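Local atomic coordinates of Myo-inositol 2-dehydrogenase (Thermotoga maritima, PDB entry 3EZY), a protein that catalyses the NAD(+)-dependent oxidation of myo-inositol to scyllo-inosose, probably as a step in myo-inositol degradation. Residues V7-G11 with S33-R39; P56-I60 with E79-C84. All blocks are in the same frame, centred on the assembly; numbering follows the deposited sequence. Where two conformers were deposited one is given.

Interaction 1 of 2, residues V7-G11 with S33-R39; sequences VIGLG and SDVREDR
D34 reaches across to the turn after strand 3-8, where its OD2 accepts the backbone N of L10 at 2.8 Å in a nearly straight bond on the anti side of the carboxylate. The carbonyl of the same residue, L10 O, takes R39 NE at 3.0 Å, within both the carbonyl and guanidinium planes, with a weak second bond from R39 NH2. Beside the polar row, L10 CD1 lies 3.9 Å from D34 CB. Behind these come the strand ends: S33 N donates to V7 O, and G9 N to S33 O at 2.8 Å, the ladder of two neighbouring parallel strands. This is the first beta-alpha-beta unit of a Rossmann fold, whose G9 and G11 fit the GxGxxG pattern of dinucleotide-binding loops and whose second strand is followed directly by an acidic residue. The carboxylate itself is held by R36, which grips it side-on, NE to OD1 and NH2 to OD2, while R36 N closes an Asx turn on OD1. An asparagine in place of D34 would probably leave the R36 guanidinium without its opposite charge. R39 CG, anti to N (chi1 -172°), lies over one face of that guanidinium, and T15 OG1 bonds R39 NH2.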
loop_
_atom_site.group_PDB
_atom_site.type_symbol
_atom_site.label_atom_id
_atom_site.label_comp_id
_atom_site.label_asym_id
_atom_site.label_seq_id
_atom_site.Cartn_x
_atom_site.Cartn_y
_atom_site.Cartn_z
ATOM N N VAL A 7 -42.177 7.850 1.161
ATOM C CA VAL A 7 -41.054 8.372 1.911
ATOM C C VAL A 7 -41.478 9.599 2.713
ATOM O O VAL A 7 -42.016 10.557 2.159
ATOM C CB VAL A 7 -39.888 8.783 0.958
ATOM C CG1 VAL A 7 -38.690 9.329 1.765
ATOM C CG2 VAL A 7 -39.451 7.596 0.102
ATOM N N ILE A 8 -41.297 9.556 4.026
ATOM C CA ILE A 8 -41.585 10.710 4.858
ATOM C C ILE A 8 -40.291 11.419 5.254
ATOM O O ILE A 8 -39.369 10.801 5.822
ATOM C CB ILE A 8 -42.317 10.299 6.146
ATOM C CG1 ILE A 8 -43.615 9.589 5.785
ATOM C CG2 ILE A 8 -42.596 11.523 7.020
ATOM C CD1 ILE A 8 -44.303 8.984 6.996
ATOM N N GLY A 9 -40.204 12.717 4.965
ATOM C CA GLY A 9 -39.008 13.465 5.340
ATOM C C GLY A 9 -38.072 13.537 4.143
ATOM O O GLY A 9 -37.518 12.545 3.706
ATOM N N LEU A 10 -37.908 14.730 3.589
ATOM C CA LEU A 10 -37.061 14.874 2.421
ATOM C C LEU A 10 -35.824 15.692 2.784
ATOM O O LEU A 10 -35.518 16.693 2.141
ATOM C CB LEU A 10 -37.832 15.530 1.291
ATOM C CG LEU A 10 -39.028 14.757 0.759
ATOM C CD1 LEU A 10 -39.838 15.697 -0.180
ATOM C CD2 LEU A 10 -38.657 13.456 0.064
ATOM N N GLY A 11 -35.168 15.274 3.861
ATOM C CA GLY A 11 -33.910 15.837 4.265
ATOM C C GLY A 11 -32.849 15.136 3.435
ATOM O O GLY A 11 -33.119 14.498 2.425
ATOM N N SER A 33 -43.709 12.914 1.508
ATOM C CA SER A 33 -44.306 13.810 2.471
ATOM C C SER A 33 -43.173 14.586 3.107
ATOM O O SER A 33 -42.093 14.030 3.345
ATOM C CB SER A 33 -45.089 13.048 3.552
ATOM O OG SER A 33 -45.515 13.917 4.592
ATOM N N ASP A 34 -43.420 15.870 3.357
ATOM C CA ASP A 34 -42.460 16.694 4.046
ATOM C C ASP A 34 -43.264 17.895 4.508
ATOM O O ASP A 34 -44.235 18.273 3.864
ATOM C CB ASP A 34 -41.319 17.111 3.103
ATOM C CG ASP A 34 -40.163 17.801 3.835
ATOM O OD1 ASP A 34 -40.170 19.046 3.966
ATOM O OD2 ASP A 34 -39.207 17.120 4.229
ATOM N N VAL A 35 -42.867 18.488 5.623
ATOM C CA VAL A 35 -43.634 19.605 6.134
ATOM C C VAL A 35 -43.284 20.949 5.474
ATOM O O VAL A 35 -43.996 21.926 5.683
ATOM C CB VAL A 35 -43.564 19.690 7.677
ATOM C CG1 VAL A 35 -44.436 18.555 8.300
ATOM C CG2 VAL A 35 -42.115 19.643 8.156
ATOM N N ARG A 36 -42.203 21.013 4.692
ATOM C CA ARG A 36 -41.880 22.221 3.952
ATOM C C ARG A 36 -42.544 22.166 2.611
ATOM O O ARG A 36 -42.186 21.310 1.788
ATOM C CB ARG A 36 -40.373 22.314 3.727
ATOM C CG ARG A 36 -39.564 22.380 4.979
ATOM C CD ARG A 36 -38.140 22.024 4.639
ATOM N NE ARG A 36 -37.918 20.571 4.660
ATOM C CZ ARG A 36 -36.747 19.983 4.405
ATOM N NH1 ARG A 36 -35.671 20.726 4.118
ATOM N NH2 ARG A 36 -36.650 18.653 4.446
ATOM N N GLU A 37 -43.483 23.082 2.352
ATOM C CA GLU A 37 -44.298 23.013 1.140
ATOM C C GLU A 37 -43.504 23.152 -0.164
ATOM O O GLU A 37 -43.782 22.468 -1.131
ATOM C CB GLU A 37 -45.465 24.018 1.181
ATOM C CG GLU A 37 -46.695 23.545 2.006
ATOM C CD GLU A 37 -48.045 23.940 1.387
ATOM O OE1 GLU A 37 -48.192 25.107 0.953
ATOM O OE2 GLU A 37 -48.962 23.075 1.333
ATOM N N ASP A 38 -42.504 24.035 -0.193
ATOM C CA ASP A 38 -41.763 24.203 -1.452
ATOM C C ASP A 38 -40.832 23.029 -1.739
ATOM O O ASP A 38 -40.705 22.608 -2.892
ATOM C CB ASP A 38 -41.011 25.526 -1.487
ATOM C CG ASP A 38 -41.944 26.709 -1.348
ATOM O OD1 ASP A 38 -42.552 27.130 -2.381
ATOM O OD2 ASP A 38 -42.081 27.194 -0.188
ATOM N N ARG A 39 -40.215 22.503 -0.684
ATOM C CA ARG A 39 -39.458 21.251 -0.747
ATOM C C ARG A 39 -40.317 20.128 -1.349
ATOM O O ARG A 39 -39.946 19.510 -2.354
ATOM C CB ARG A 39 -38.983 20.884 0.661
ATOM C CG ARG A 39 -38.000 19.669 0.736
ATOM C CD ARG A 39 -36.689 19.948 0.015
ATOM N NE ARG A 39 -35.828 18.768 -0.024
ATOM C CZ ARG A 39 -34.877 18.560 -0.931
ATOM N NH1 ARG A 39 -34.659 19.473 -1.886
ATOM N NH2 ARG A 39 -34.137 17.436 -0.897
#

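Interaction 2 of 2, residues P56-I60 with E79-C84; sequences PHELI and ELVIAC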
loop_
_atom_site.group_PDB
_atom_site.type_symbol
_atom_site.label_atom_id
_atom_site.label_comp_id
_atom_site.label_asym_id
_atom_site.label_seq_id
_atom_site.Cartn_x
_atom_site.Cartn_y
_atom_site.Cartn_z
ATOM N N PRO A 56 -47.990 13.581 7.126
ATOM C CA PRO A 56 -47.451 12.226 6.875
ATOM C C PRO A 56 -48.448 11.115 7.155
ATOM O O PRO A 56 -48.314 10.004 6.606
ATOM C CB PRO A 56 -46.295 12.091 7.881
ATOM C CG PRO A 56 -46.496 13.196 8.900
ATOM C CD PRO A 56 -47.227 14.313 8.157
ATOM N N HIS A 57 -49.415 11.397 8.018
ATOM C CA HIS A 57 -50.490 10.441 8.365
ATOM C C HIS A 57 -51.387 10.136 7.173
ATOM O O HIS A 57 -51.819 9.006 6.988
ATOM C CB HIS A 57 -51.293 10.936 9.560
ATOM C CG HIS A 57 -50.540 10.843 10.844
ATOM N ND1 HIS A 57 -50.437 9.661 11.551
ATOM C CD2 HIS A 57 -49.804 11.761 11.522
ATOM C CE1 HIS A 57 -49.690 9.860 12.624
ATOM N NE2 HIS A 57 -49.295 11.124 12.633
ATOM N N GLU A 58 -51.637 11.148 6.348
ATOM C CA GLU A 58 -52.283 10.922 5.060
ATOM C C GLU A 58 -51.451 9.998 4.154
ATOM O O GLU A 58 -51.995 9.183 3.403
ATOM C CB GLU A 58 -52.554 12.244 4.354
ATOM C CG GLU A 58 -53.443 13.216 5.147
ATOM C CD GLU A 58 -54.789 12.616 5.560
ATOM O OE1 GLU A 58 -55.161 11.541 5.045
ATOM O OE2 GLU A 58 -55.483 13.226 6.411
ATOM N N LEU A 59 -50.125 10.141 4.179
ATOM C CA LEU A 59 -49.295 9.213 3.411
ATOM C C LEU A 59 -49.450 7.766 3.933
ATOM O O LEU A 59 -49.654 6.791 3.180
ATOM C CB LEU A 59 -47.802 9.677 3.429
ATOM C CG LEU A 59 -46.822 8.794 2.623
ATOM C CD1 LEU A 59 -45.642 9.597 2.020
ATOM C CD2 LEU A 59 -46.309 7.587 3.457
ATOM N N ILE A 60 -49.299 7.600 5.229
ATOM C CA ILE A 60 -49.395 6.279 5.831
ATOM C C ILE A 60 -50.749 5.594 5.581
ATOM O O ILE A 60 -50.809 4.377 5.403
ATOM C CB ILE A 60 -49.117 6.390 7.343
ATOM C CG1 ILE A 60 -47.624 6.708 7.552
ATOM C CG2 ILE A 60 -49.601 5.137 8.086
ATOM C CD1 ILE A 60 -47.314 7.352 8.868
ATOM N N GLU A 79 -44.074 8.230 16.872
ATOM C CA GLU A 79 -45.444 8.429 16.426
ATOM C C GLU A 79 -45.714 7.858 15.030
ATOM O O GLU A 79 -46.706 7.178 14.820
ATOM C CB GLU A 79 -45.830 9.909 16.443
ATOM C CG GLU A 79 -47.214 10.112 15.781
ATOM C CD GLU A 79 -47.496 11.575 15.445
ATOM O OE1 GLU A 79 -48.402 11.848 14.619
ATOM O OE2 GLU A 79 -46.793 12.453 16.006
ATOM N N LEU A 80 -44.843 8.151 14.077
ATOM C CA LEU A 80 -45.017 7.684 12.730
ATOM C C LEU A 80 -44.908 6.193 12.609
ATOM O O LEU A 80 -45.688 5.587 11.881
ATOM C CB LEU A 80 -44.028 8.357 11.770
ATOM C CG LEU A 80 -44.288 9.876 11.696
ATOM C CD1 LEU A 80 -43.201 10.587 10.896
ATOM C CD2 LEU A 80 -45.716 10.087 11.098
ATOM N N VAL A 81 -43.934 5.582 13.283
ATOM C CA VAL A 81 -43.786 4.121 13.153
ATOM C C VAL A 81 -45.003 3.402 13.799
ATOM O O VAL A 81 -45.481 2.386 13.298
ATOM C CB VAL A 81 -42.467 3.639 13.793
ATOM C CG1 VAL A 81 -42.524 2.087 14.043
ATOM C CG2 VAL A 81 -41.270 4.003 12.900
ATOM N N ILE A 82 -45.482 3.912 14.926
ATOM C CA ILE A 82 -46.674 3.269 15.539
ATOM C C ILE A 82 -47.925 3.426 14.652
ATOM O O ILE A 82 -48.723 2.496 14.498
ATOM C CB ILE A 82 -46.924 3.778 16.980
ATOM C CG1 ILE A 82 -45.761 3.356 17.876
ATOM C CG2 ILE A 82 -48.304 3.243 17.519
ATOM C CD1 ILE A 82 -45.755 3.998 19.217
ATOM N N ALA A 83 -48.058 4.594 14.043
ATOM C CA ALA A 83 -49.064 4.861 13.028
ATOM C C ALA A 83 -48.953 3.912 11.818
ATOM O O ALA A 83 -49.973 3.419 11.308
ATOM C CB ALA A 83 -48.951 6.351 12.564
ATOM N N CYS A 84 -47.743 3.615 11.332
ATOM C CA CYS A 84 -47.651 2.568 10.293
ATOM C C CYS A 84 -48.183 1.221 10.808
ATOM O O CYS A 84 -48.815 0.473 10.059
ATOM C CB CYS A 84 -46.211 2.360 9.781
ATOM S SG CYS A 84 -45.486 3.792 8.982
#
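I60 and L80 meet at about a right angle between helical segments 56-60 and 79-84, whose axes approach to 10.2 Å at 26°. Here the packing is tight and buried: I60 CD1 lies 3.9 Å from L80 CD2, I60 CG1 rests against C84 SG, and I60 CG2 comes to 3.7 Å from the backbone O of A83. With CG1 placed anti to the carbonyl carbon (chi1 -70°), I60 sends one branch toward L80 and C84 while CG2 follows the backbone of helix 77-86. The same L80 CD2 also meets P56 CB at 3.8 Å, and I8 of the central strand adjoins this group from the sheet. Such helices cover one face of the parallel sheet in a Rossmann domain. Toward solvent the contact passes to the partly exposed H57 and then to E79 at its exposed edge. L80 CD2 sits over one face of the imidazole, offset toward its rim, and A83 CB lies 3.6 Å from H57 CE1. The extended E79 side chain brings its carboxylate nearly coplanar with the ring, but the modelled approach is too short to trust. Apart from that doubtful pair, no polar pair links the segments, so association probably rests on aliphatic fit.

How the interactions relate
The two contacts, with centres 14 Å apart, belong to one Rossmann domain and follow each other in series along the chain. They meet at the strand ends: I8 CD1 of interaction 1 touches P56 CB of interaction 2 at 3.8 Å, S33 CB lies equally far from L59 CD1, and S33 OG approaches P56 CA at 3.4 Å. Strands 3-8 and 27-33 thus present one face to helix 56-61, while the glycine turn and D34 lie beyond their C-terminal ends, where this fold usually receives its dinucleotide. Interaction 1 is therefore probably near the NAD site, and interaction 2 packs helices 56-61 and 77-86 against a face of the same sheet.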